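Local coordinates for protein transcriptional regulator (NtrC family) (Aquifex aeolicus, PDB 3DZD) that probably acts as a phosphorylation-regulated AAA+ ATPase that activates sigma54-dependent transcription, held here in its inactive, ADP-bound state, at residues A181-N186 with E219-G224; E196-G201 with T212-K217. One frame throughout, in Å; residues are numbered along the deposited sequence.

Contact 1 of 2, residues A181-N186 with E219-G224; sequences AFVDLN and ELADQG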
loop_
_atom_site.group_PDB
_atom_site.type_symbol
_atom_site.label_atom_id
_atom_site.label_comp_id
_atom_site.label_asym_id
_atom_site.label_seq_id
_atom_site.Cartn_x
_atom_site.Cartn_y
_atom_site.Cartn_z
ATOM N N ALA A 181 9.544 0.701 -0.434
ATOM C CA ALA A 181 8.617 0.945 0.665
ATOM C C ALA A 181 9.294 1.494 1.917
ATOM O O ALA A 181 10.518 1.397 2.079
ATOM C CB ALA A 181 7.858 -0.336 1.003
ATOM N N PHE A 182 8.475 2.071 2.792
ATOM C CA PHE A 182 8.909 2.486 4.121
ATOM C C PHE A 182 8.531 1.378 5.082
ATOM O O PHE A 182 7.356 1.167 5.372
ATOM C CB PHE A 182 8.248 3.802 4.538
ATOM C CG PHE A 182 8.704 4.318 5.891
ATOM C CD1 PHE A 182 9.820 5.147 5.997
ATOM C CD2 PHE A 182 8.010 3.977 7.058
ATOM C CE1 PHE A 182 10.239 5.623 7.237
ATOM C CE2 PHE A 182 8.426 4.446 8.303
ATOM C CZ PHE A 182 9.540 5.271 8.395
ATOM N N VAL A 183 9.535 0.654 5.554
ATOM C CA VAL A 183 9.325 -0.464 6.457
ATOM C C VAL A 183 9.758 -0.053 7.864
ATOM O O VAL A 183 10.922 0.265 8.089
ATOM C CB VAL A 183 10.159 -1.675 5.999
ATOM C CG1 VAL A 183 9.979 -2.848 6.939
ATOM C CG2 VAL A 183 9.785 -2.060 4.586
ATOM N N ASP A 184 8.838 -0.024 8.818
ATOM C CA ASP A 184 9.269 0.274 10.178
ATOM C C ASP A 184 9.246 -0.952 11.083
ATOM O O ASP A 184 8.306 -1.742 11.070
ATOM C CB ASP A 184 8.518 1.466 10.780
ATOM C CG ASP A 184 7.060 1.174 11.062
ATOM O OD1 ASP A 184 6.638 0.007 10.925
ATOM O OD2 ASP A 184 6.335 2.129 11.428
ATOM N N LEU A 185 10.326 -1.120 11.833
ATOM C CA LEU A 185 10.425 -2.193 12.807
ATOM C C LEU A 185 10.625 -1.611 14.204
ATOM O O LEU A 185 11.552 -0.827 14.439
ATOM C CB LEU A 185 11.586 -3.126 12.462
ATOM C CG LEU A 185 11.848 -4.212 13.506
ATOM C CD1 LEU A 185 10.548 -4.951 13.848
ATOM C CD2 LEU A 185 12.913 -5.190 13.037
ATOM N N ASN A 186 9.746 -1.990 15.123
ATOM C CA ASN A 186 9.871 -1.572 16.510
ATOM C C ASN A 186 10.666 -2.617 17.272
ATOM O O ASN A 186 10.241 -3.761 17.387
ATOM C CB ASN A 186 8.493 -1.395 17.136
ATOM C CG ASN A 186 8.545 -0.682 18.472
ATOM O OD1 ASN A 186 9.426 -0.937 19.298
ATOM N ND2 ASN A 186 7.590 0.215 18.696
ATOM N N GLU A 219 14.280 -7.404 3.555
ATOM C CA GLU A 219 13.879 -7.658 2.181
ATOM C C GLU A 219 12.710 -6.783 1.722
ATOM O O GLU A 219 12.651 -6.371 0.562
ATOM C CB GLU A 219 13.501 -9.129 2.056
ATOM C CG GLU A 219 13.143 -9.582 0.671
ATOM C CD GLU A 219 12.951 -11.082 0.618
ATOM O OE1 GLU A 219 13.168 -11.735 1.663
ATOM O OE2 GLU A 219 12.587 -11.604 -0.460
ATOM N N LEU A 220 11.777 -6.511 2.628
ATOM C CA LEU A 220 10.604 -5.703 2.295
ATOM C C LEU A 220 10.985 -4.247 2.046
ATOM O O LEU A 220 10.217 -3.483 1.462
ATOM C CB LEU A 220 9.563 -5.780 3.414
ATOM C CG LEU A 220 8.805 -7.104 3.541
ATOM C CD1 LEU A 220 8.257 -7.290 4.942
ATOM C CD2 LEU A 220 7.693 -7.176 2.519
ATOM N N ALA A 221 12.178 -3.869 2.489
ATOM C CA ALA A 221 12.621 -2.485 2.385
ATOM C C ALA A 221 13.488 -2.247 1.153
ATOM O O ALA A 221 13.986 -1.147 0.944
ATOM C CB ALA A 221 13.359 -2.074 3.647
ATOM N N ASP A 222 13.657 -3.286 0.342
ATOM C CA ASP A 222 14.436 -3.192 -0.887
ATOM C C ASP A 222 14.094 -1.928 -1.667
ATOM O O ASP A 222 12.926 -1.640 -1.939
ATOM C CB ASP A 222 14.203 -4.427 -1.758
ATOM C CG ASP A 222 15.309 -4.641 -2.791
ATOM O OD1 ASP A 222 16.407 -4.052 -2.655
ATOM O OD2 ASP A 222 15.073 -5.416 -3.736
ATOM N N GLN A 223 15.130 -1.174 -2.009
ATOM C CA GLN A 223 14.998 0.103 -2.713
ATOM C C GLN A 223 14.160 1.133 -1.958
ATOM O O GLN A 223 13.760 2.146 -2.522
ATOM C CB GLN A 223 14.453 -0.097 -4.126
ATOM C CG GLN A 223 15.300 -1.037 -4.977
ATOM C CD GLN A 223 15.028 -0.880 -6.463
ATOM O OE1 GLN A 223 15.438 0.107 -7.083
ATOM N NE2 GLN A 223 14.338 -1.855 -7.044
ATOM N N GLY A 224 13.911 0.869 -0.681
ATOM C CA GLY A 224 13.210 1.809 0.169
ATOM C C GLY A 224 13.990 2.171 1.421
ATOM O O GLY A 224 15.219 2.228 1.424
#
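The flat group at the centre of this contact is the L220-A221 peptide. V183 CG2 lies over one of its faces, 3.6 Å from L220 C. V183 CG2 is also 3.5 Å from L220 O. The A181 methyl comes from the oxygen end of that carbonyl, with A181 CB 4.0 Å from L220 O. F182 CB points away from 219-224; its ring packs on F227 of the next strand and on A169 and R170 of helix 165-176.

V183 is the main apolar side chain here. Its CG1 is anti to the backbone N (chi1 179°). This places CG2 beside the N, facing the end of helix 217-220. V183 CG2 meets A221 CB at 3.7 Å and L220 CB at 3.9 Å. It thus sits against the backbone and both CB atoms where the helix stops.

No hydrogen bond joins the two segments. A CA-H...O contact links G224 CA to A181 O at 3.3 Å, with 145° at the hydrogen. A side chain at G224 would run into that carbonyl. The approach is set by a type II beta turn from A221 to G224, closed by G224 N to A221 O at 2.6 Å. Q223 takes the positive phi of this turn (59°).

D222 CB points away from strand 182-186. Its carboxylate makes weak hydrogen bonds to D263 N and to Y119 OH of the second subunit, and L220 packs on P125 of that subunit.

Just after the turn, T225 starts the strand pairing, bonded through its backbone to A181 and V183. Strand 182-186 is outermost in the parallel 2-3-4-1-5 sheet of the P-loop AAA+ core. The turn is the end of a beta-alpha-beta crossover, leading into the neighbouring strand 225-229, which carries the Walker B sequence.

Contact 2 of 2, residues E196-G201 with T212-K217; sequences ESELFG and TRKKGK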
loop_
_atom_site.group_PDB
_atom_site.type_symbol
_atom_site.label_atom_id
_atom_site.label_comp_id
_atom_site.label_asym_id
_atom_site.label_seq_id
_atom_site.Cartn_x
_atom_site.Cartn_y
_atom_site.Cartn_z
ATOM N N GLU A 196 15.008 -10.845 15.501
ATOM C CA GLU A 196 15.855 -11.469 14.486
ATOM C C GLU A 196 15.037 -12.118 13.370
ATOM O O GLU A 196 15.513 -12.270 12.246
ATOM C CB GLU A 196 16.788 -12.501 15.120
ATOM C CG GLU A 196 17.639 -13.265 14.116
ATOM C CD GLU A 196 18.696 -14.126 14.780
ATOM O OE1 GLU A 196 18.773 -14.118 16.027
ATOM O OE2 GLU A 196 19.448 -14.813 14.057
ATOM N N SER A 197 13.805 -12.495 13.688
ATOM C CA SER A 197 12.919 -13.118 12.714
ATOM C C SER A 197 12.187 -12.074 11.881
ATOM O O SER A 197 11.970 -12.257 10.684
ATOM C CB SER A 197 11.901 -14.007 13.427
ATOM O OG SER A 197 10.769 -14.236 12.608
ATOM N N GLU A 198 11.791 -10.988 12.528
ATOM C CA GLU A 198 11.116 -9.893 11.845
ATOM C C GLU A 198 12.013 -9.296 10.774
ATOM O O GLU A 198 11.547 -8.890 9.712
ATOM C CB GLU A 198 10.730 -8.807 12.850
ATOM C CG GLU A 198 9.533 -9.161 13.684
ATOM C CD GLU A 198 8.264 -9.153 12.870
ATOM O OE1 GLU A 198 7.837 -8.052 12.458
ATOM O OE2 GLU A 198 7.695 -10.245 12.641
ATOM N N LEU A 199 13.306 -9.244 11.068
ATOM C CA LEU A 199 14.274 -8.634 10.171
ATOM C C LEU A 199 14.660 -9.565 9.029
ATOM O O LEU A 199 14.652 -9.169 7.862
ATOM C CB LEU A 199 15.544 -8.248 10.940
ATOM C CG LEU A 199 15.628 -6.879 11.609
ATOM C CD1 LEU A 199 17.006 -6.680 12.238
ATOM C CD2 LEU A 199 15.345 -5.779 10.604
ATOM N N PHE A 200 15.012 -10.799 9.380
ATOM C CA PHE A 200 15.608 -11.735 8.429
ATOM C C PHE A 200 14.601 -12.660 7.756
ATOM O O PHE A 200 14.910 -13.306 6.760
ATOM C CB PHE A 200 16.701 -12.553 9.116
ATOM C CG PHE A 200 17.880 -11.734 9.536
ATOM C CD1 PHE A 200 18.913 -11.480 8.648
ATOM C CD2 PHE A 200 17.947 -11.196 10.808
ATOM C CE1 PHE A 200 19.997 -10.714 9.025
ATOM C CE2 PHE A 200 19.028 -10.429 11.194
ATOM C CZ PHE A 200 20.055 -10.185 10.301
ATOM N N GLY A 201 13.393 -12.720 8.294
ATOM C CA GLY A 201 12.400 -13.626 7.761
ATOM C C GLY A 201 12.816 -15.064 7.986
ATOM O O GLY A 201 13.953 -15.343 8.385
ATOM N N THR A 212 6.481 -22.680 6.341
ATOM C CA THR A 212 5.904 -21.651 5.488
ATOM C C THR A 212 6.802 -20.418 5.478
ATOM O O THR A 212 7.068 -19.827 6.523
ATOM C CB THR A 212 4.488 -21.266 5.948
ATOM O OG1 THR A 212 4.478 -21.101 7.372
ATOM C CG2 THR A 212 3.498 -22.354 5.569
ATOM N N ARG A 213 7.266 -20.039 4.293
ATOM C CA ARG A 213 8.248 -18.967 4.159
ATOM C C ARG A 213 7.652 -17.579 4.381
ATOM O O ARG A 213 6.537 -17.292 3.944
ATOM C CB ARG A 213 8.917 -19.026 2.788
ATOM C CG ARG A 213 10.171 -18.179 2.690
ATOM C CD ARG A 213 10.376 -17.660 1.286
ATOM N NE ARG A 213 9.282 -16.782 0.890
ATOM C CZ ARG A 213 9.183 -16.205 -0.302
ATOM N NH1 ARG A 213 10.117 -16.416 -1.217
ATOM N NH2 ARG A 213 8.149 -15.424 -0.578
ATOM N N LYS A 214 8.412 -16.723 5.062
ATOM C CA LYS A 214 8.010 -15.340 5.304
ATOM C C LYS A 214 9.189 -14.396 5.073
ATOM O O LYS A 214 10.298 -14.645 5.542
ATOM C CB LYS A 214 7.474 -15.169 6.729
ATOM C CG LYS A 214 6.883 -13.786 7.009
ATOM C CD LYS A 214 6.888 -13.445 8.503
ATOM C CE LYS A 214 8.309 -13.278 9.051
ATOM N NZ LYS A 214 8.324 -12.973 10.513
ATOM N N LYS A 215 8.939 -13.310 4.350
ATOM C CA LYS A 215 9.985 -12.339 4.030
ATOM C C LYS A 215 10.297 -11.440 5.227
ATOM O O LYS A 215 9.393 -10.967 5.920
ATOM C CB LYS A 215 9.562 -11.472 2.840
ATOM C CG LYS A 215 8.780 -12.207 1.775
ATOM C CD LYS A 215 8.357 -11.280 0.643
ATOM C CE LYS A 215 9.447 -11.143 -0.412
ATOM N NZ LYS A 215 8.897 -10.781 -1.755
ATOM N N GLY A 216 11.581 -11.195 5.462
ATOM C CA GLY A 216 11.985 -10.288 6.518
ATOM C C GLY A 216 11.828 -8.838 6.105
ATOM O O GLY A 216 11.711 -8.531 4.915
ATOM N N LYS A 217 11.820 -7.947 7.091
ATOM C CA LYS A 217 11.723 -6.515 6.845
ATOM C C LYS A 217 12.908 -6.024 6.008
ATOM O O LYS A 217 12.763 -5.126 5.179
ATOM C CB LYS A 217 11.682 -5.749 8.170
ATOM C CG LYS A 217 10.639 -6.237 9.148
ATOM C CD LYS A 217 9.282 -5.595 8.894
ATOM C CE LYS A 217 8.458 -5.512 10.178
ATOM N NZ LYS A 217 7.172 -4.792 9.975
#
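This contact closes the base of the long GAFTGA-bearing loop, a hallmark of sigma54 activators that in relatives engages sigma54. The C-terminal end of helix 195-200 meets the N-terminal end of helix 217-220 at a pair of glycines, G201 and G216, whose CA atoms are 3.6 Å apart. G201 leaves the helix with positive phi (66°), and G216 is the N-cap residue of the next helix. Side chains at either glycine would clash with the facing backbone. G216 CA makes a CA-H...O contact with L199 O at 3.2 Å.

K217 N donates a nearly straight hydrogen bond to E198 O (2.8 Å, 166°), though the place of E198 O is less certain. The side chains of E198 and K217 lie alongside each other, pointing the same way. An alanine in place of K217 would remove the chain lying along E198 and its weak bond to D184 O, and would probably loosen the second helix on strand 182-186.

K214, from the weakly bonded strand 214-215, crosses E198 obliquely. Its ammonium is shared: K214 NZ makes a salt bridge to E198 OE2 and a weak hydrogen bond to S197 OG, each at 3.5 Å.

How the contacts relate
Contacts 1 and 2 have centres 12 Å apart in the same AAA+ core. The chain order is 181-186, 196-201, 212-217, 219-224, so contact 2 falls wholly between the two halves of contact 1. Contact 1 joins the two ends of the connection between strands 182-186 and 225-229, and contact 2 closes the GAFTGA insertion within it. They touch directly. V183 CG1 packs on K217 CD at 3.4 Å, and L185 CD2 on L199 CD2 at 3.5 Å. The base of the GAFTGA loop therefore rests on side chains of the outermost strand of the AAA+ sheet. Both contacts also reach D72 of the second subunit, so both lie near its receiver domain in this inactive state.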